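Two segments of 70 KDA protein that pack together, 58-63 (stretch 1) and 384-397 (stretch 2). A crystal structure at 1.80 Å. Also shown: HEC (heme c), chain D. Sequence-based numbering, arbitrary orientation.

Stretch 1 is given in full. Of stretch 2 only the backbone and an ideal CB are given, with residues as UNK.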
# COMPACT_ATOMS: atom_id res chain seq x y z
N ASN A 58 -8.35 27.34 -16.62
CA ASN A 58 -9.63 26.79 -17.09
C ASN A 58 -9.55 25.39 -17.64
O ASN A 58 -10.57 24.83 -18.01
CB ASN A 58 -10.26 27.69 -18.12
CG ASN A 58 -10.46 29.08 -17.57
OD1 ASN A 58 -9.78 30.00 -17.99
ND2 ASN A 58 -11.31 29.21 -16.55
N ALA A 59 -8.35 24.81 -17.69
CA ALA A 59 -8.20 23.44 -18.17
C ALA A 59 -9.10 22.44 -17.38
O ALA A 59 -9.47 22.67 -16.23
CB ALA A 59 -6.73 23.00 -18.12
N ALA A 60 -9.42 21.32 -18.03
CA ALA A 60 -10.22 20.22 -17.44
C ALA A 60 -9.57 19.65 -16.19
O ALA A 60 -10.26 19.23 -15.26
CB ALA A 60 -10.39 19.10 -18.45
N LEU A 61 -8.25 19.63 -16.17
CA LEU A 61 -7.55 19.06 -15.00
C LEU A 61 -6.65 20.08 -14.30
O LEU A 61 -5.72 20.62 -14.90
CB LEU A 61 -6.74 17.85 -15.46
CG LEU A 61 -5.74 17.24 -14.45
CD1 LEU A 61 -6.45 16.72 -13.18
CD2 LEU A 61 -4.98 16.11 -15.08
N GLN A 62 -6.91 20.32 -13.03
CA GLN A 62 -6.05 21.22 -12.22
C GLN A 62 -5.36 20.37 -11.15
O GLN A 62 -6.02 19.93 -10.22
CB GLN A 62 -6.90 22.27 -11.53
CG GLN A 62 -7.69 23.05 -12.57
CD GLN A 62 -6.74 23.89 -13.42
OE1 GLN A 62 -5.89 24.56 -12.89
NE2 GLN A 62 -6.90 23.86 -14.74
N PHE A 63 -4.05 20.17 -11.27
CA PHE A 63 -3.32 19.38 -10.25
C PHE A 63 -3.29 20.09 -8.92
O PHE A 63 -3.18 21.31 -8.85
CB PHE A 63 -1.87 19.10 -10.68
CG PHE A 63 -1.75 18.35 -11.98
CD1 PHE A 63 -2.18 17.01 -12.08
CD2 PHE A 63 -1.21 19.00 -13.14
CE1 PHE A 63 -2.04 16.30 -13.29
CE2 PHE A 63 -1.13 18.31 -14.37
CZ PHE A 63 -1.52 16.94 -14.44
N UNK A 384 -15.02 19.99 -7.73
CA UNK A 384 -13.75 20.69 -7.85
C UNK A 384 -13.57 21.51 -9.13
O UNK A 384 -14.35 21.39 -10.09
CB UNK A 384 -12.62 19.67 -7.76
N UNK A 385 -12.51 22.33 -9.14
CA UNK A 385 -12.12 23.10 -10.33
C UNK A 385 -11.82 22.08 -11.43
O UNK A 385 -11.13 21.11 -11.16
CB UNK A 385 -10.92 24.00 -10.06
N UNK A 386 -12.30 22.31 -12.64
CA UNK A 386 -11.95 21.40 -13.76
C UNK A 386 -13.24 21.16 -14.52
O UNK A 386 -14.22 21.89 -14.32
CB UNK A 386 -11.33 20.09 -13.28
N UNK A 387 -13.28 20.12 -15.35
CA UNK A 387 -14.43 19.88 -16.25
C UNK A 387 -15.40 18.76 -15.78
O UNK A 387 -16.27 18.31 -16.54
CB UNK A 387 -13.90 19.52 -17.64
N UNK A 388 -15.25 18.33 -14.52
CA UNK A 388 -16.19 17.38 -13.93
C UNK A 388 -16.06 15.95 -14.46
O UNK A 388 -16.93 15.06 -14.14
CB UNK A 388 -17.62 17.87 -14.17
N UNK A 389 -15.03 15.73 -15.29
CA UNK A 389 -14.85 14.40 -15.88
C UNK A 389 -13.94 13.52 -15.03
O UNK A 389 -13.31 14.01 -14.08
CB UNK A 389 -14.28 14.52 -17.29
N UNK A 390 -13.89 12.21 -15.34
CA UNK A 390 -12.90 11.31 -14.66
C UNK A 390 -11.52 11.91 -14.70
O UNK A 390 -10.77 11.89 -13.71
CB UNK A 390 -12.87 9.93 -15.31
N UNK A 391 -11.21 12.44 -15.87
CA UNK A 391 -9.91 13.08 -16.12
C UNK A 391 -9.59 14.23 -15.20
O UNK A 391 -8.43 14.39 -14.86
CB UNK A 391 -9.85 13.58 -17.56
N UNK A 392 -10.59 15.03 -14.79
CA UNK A 392 -10.37 16.15 -13.88
C UNK A 392 -9.84 15.77 -12.51
O UNK A 392 -9.52 16.62 -11.73
CB UNK A 392 -11.68 16.92 -13.70
N UNK A 393 -9.78 14.48 -12.19
CA UNK A 393 -9.19 14.04 -10.91
C UNK A 393 -8.16 13.04 -11.21
O UNK A 393 -7.02 13.18 -10.77
CB UNK A 393 -10.23 13.46 -9.95
N UNK A 394 -8.54 11.99 -11.94
CA UNK A 394 -7.62 10.88 -12.11
C UNK A 394 -6.41 11.15 -12.99
O UNK A 394 -5.32 10.58 -12.81
CB UNK A 394 -8.39 9.69 -12.69
N UNK A 395 -6.56 12.02 -13.97
CA UNK A 395 -5.50 12.19 -14.96
C UNK A 395 -5.97 12.10 -16.39
O UNK A 395 -7.00 11.47 -16.68
CB UNK A 395 -4.41 11.14 -14.73
N UNK A 396 -5.18 12.68 -17.29
CA UNK A 396 -5.44 12.58 -18.74
C UNK A 396 -4.62 11.46 -19.40
O UNK A 396 -3.37 11.46 -19.32
CB UNK A 396 -5.12 13.91 -19.42
N UNK A 397 -5.32 10.50 -20.02
CA UNK A 397 -4.67 9.31 -20.57
C UNK A 397 -4.55 9.38 -22.07
O UNK A 397 -3.63 8.81 -22.61
CB UNK A 397 -5.44 8.05 -20.18
FE HEC D . -12.61 8.13 -9.33
CHA HEC D . -11.33 6.01 -6.92
CHB HEC D . -12.68 5.48 -11.73
CHC HEC D . -14.33 10.05 -11.58
CHD HEC D . -11.58 10.84 -7.54
NA HEC D . -12.00 6.19 -9.35
C1A HEC D . -11.64 5.44 -8.20
C2A HEC D . -11.47 4.02 -8.53
C3A HEC D . -11.86 3.87 -9.95
C4A HEC D . -12.24 5.20 -10.38
CMA HEC D . -11.82 2.58 -10.74
CAA HEC D . -10.90 2.92 -7.64
CBA HEC D . -9.36 3.13 -7.84
CGA HEC D . -8.56 2.28 -6.85
O1A HEC D . -9.22 1.67 -5.96
O2A HEC D . -7.29 2.11 -6.90
NB HEC D . -13.37 7.77 -11.32
C1B HEC D . -13.33 6.72 -12.13
C2B HEC D . -13.97 6.88 -13.44
C3B HEC D . -14.49 8.26 -13.37
C4B HEC D . -14.06 8.69 -12.05
CMB HEC D . -14.05 5.85 -14.55
CAB HEC D . -15.30 9.02 -14.40
CBB HEC D . -16.58 8.50 -14.60
NC HEC D . -12.78 10.04 -9.61
C1C HEC D . -13.67 10.71 -10.49
C2C HEC D . -13.82 12.14 -10.24
C3C HEC D . -13.01 12.37 -9.07
C4C HEC D . -12.47 11.05 -8.65
CMC HEC D . -14.64 13.16 -11.03
CAC HEC D . -12.85 13.71 -8.41
CBC HEC D . -13.86 14.50 -8.01
ND HEC D . -11.59 8.38 -7.65
C1D HEC D . -11.31 9.50 -7.00
C2D HEC D . -10.64 9.39 -5.71
C3D HEC D . -10.58 7.97 -5.50
C4D HEC D . -11.20 7.45 -6.72
CMD HEC D . -10.17 10.50 -4.79
CAD HEC D . -9.98 7.24 -4.32
CBD HEC D . -11.18 6.92 -3.41
CGD HEC D . -10.79 6.15 -2.18
O1D HEC D . -11.08 6.53 -1.04
O2D HEC D . -10.13 5.15 -2.39

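Position 384 has nothing of stretch 1 within 5.5 Å of its ideal CB, and its phi of -70° admits almost any residue, proline included; it is P384. At 385 the CA-to-CB bond points toward stretch 1, and the ideal CB lies 4.2 Å from Q62 CG. A small or medium apolar side chain would suit; the residue is A385, whose CB rests 4.1 Å from Q62 CG. A water ties the two backbones together: its O lies 2.7 Å from A385 O and 2.7 Å from the carbonyl O of residue 392, donating to both, and 2.8 Å from Q62 N, from which it accepts.

Position 386 is decisive. Its ideal CB would lie 2.4 Å from A60 O, a clash, and phi/psi of 136/-163 would jam it against the preceding carbonyl as well. Only glycine fits, and G386 brings its CA to 3.1 Å from A60 O.

At 387 the backbone N faces the same carbonyl, while the ideal CB is 3.6 Å from A60 CB. Several residues could lie against that methyl. The deposited N387 donates from N to A60 O (3.1 Å, 147°), a backbone bond that any residue except proline could make.

Position 388, with phi 73°, favours glycine though stretch 1 leaves room; it is G388. Position 389 precedes the turn into a helix, where serine, threonine, aspartate or asparagine can cap: S389 OG accepts a weak bond from the N of residue 392 (3.3 Å).

At positions 390 and 393 neither ideal CB has any atom of stretch 1 within 5.5 Å, but both lie near the heme vinyl-derived carbons, which calls for cysteine. C390 SG bonds HEC CAB (1.7 Å) and C393 SG bonds HEC CAC (2.0 Å). The CA-to-CB bond of 394 points away from stretch 1, with its ideal CB 5.6 Å from HEC FE, a distance that matches the reach of histidine; H394 NE2 binds HEC FE at 2.0 Å.

At 391 the CB points sideways with no near neighbour in stretch 1, so several residues would do; the backbone O of A391 packs against L61 CD1 at 3.5 Å, whatever the side chain. At 392 the ideal CB is a tight 3.1 Å from A60 O, so a small side chain is favoured. S392 keeps that contact between CB and A60 O, and its OG, at chi1 65° (p), donates to S389 O (2.6 Å).

Position 395 leaves the helix at phi/psi 129/158, which calls for glycine; G395 CA lies 4.0 Å from L61 CD2. At 396 the CB points toward L61, inviting an apolar side chain: V396 CG2 meets L61 CD2 at 4.1 Å. Position 397 is out of reach and unconstrained by stretch 1; it is Y397.

Stretch 2, residues 384-397: PAGNGSCASCHGVY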
# COMPACT_ATOMS: atom_id res chain seq x y z
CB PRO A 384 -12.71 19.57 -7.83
CG PRO A 384 -13.38 18.42 -7.11
CD PRO A 384 -14.84 18.52 -7.58
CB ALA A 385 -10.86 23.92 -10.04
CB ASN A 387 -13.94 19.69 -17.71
CG ASN A 387 -13.55 18.26 -18.04
OD1 ASN A 387 -13.63 17.83 -19.18
ND2 ASN A 387 -13.09 17.54 -17.04
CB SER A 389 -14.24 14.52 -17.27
OG SER A 389 -12.89 14.93 -17.16
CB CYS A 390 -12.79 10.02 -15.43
SG CYS A 390 -14.35 9.20 -15.81
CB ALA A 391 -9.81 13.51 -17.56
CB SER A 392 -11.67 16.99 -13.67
OG SER A 392 -12.68 16.24 -13.01
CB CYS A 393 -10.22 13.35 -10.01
SG CYS A 393 -11.46 14.56 -9.52
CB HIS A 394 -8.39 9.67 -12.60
CG HIS A 394 -9.20 9.03 -11.55
ND1 HIS A 394 -8.67 8.10 -10.67
CD2 HIS A 394 -10.53 9.11 -11.28
CE1 HIS A 394 -9.66 7.66 -9.87
NE2 HIS A 394 -10.80 8.28 -10.22
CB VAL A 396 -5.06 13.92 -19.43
CG1 VAL A 396 -5.22 13.80 -20.94
CG2 VAL A 396 -5.92 15.06 -18.89
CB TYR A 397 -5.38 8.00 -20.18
CG TYR A 397 -5.35 7.76 -18.70
CD1 TYR A 397 -4.17 7.80 -18.00
CD2 TYR A 397 -6.53 7.56 -18.00
CE1 TYR A 397 -4.15 7.65 -16.60
CE2 TYR A 397 -6.56 7.44 -16.62
CZ TYR A 397 -5.37 7.46 -15.92
OH TYR A 397 -5.41 7.33 -14.57
O HOH W 1 -9.14 19.31 -11.70
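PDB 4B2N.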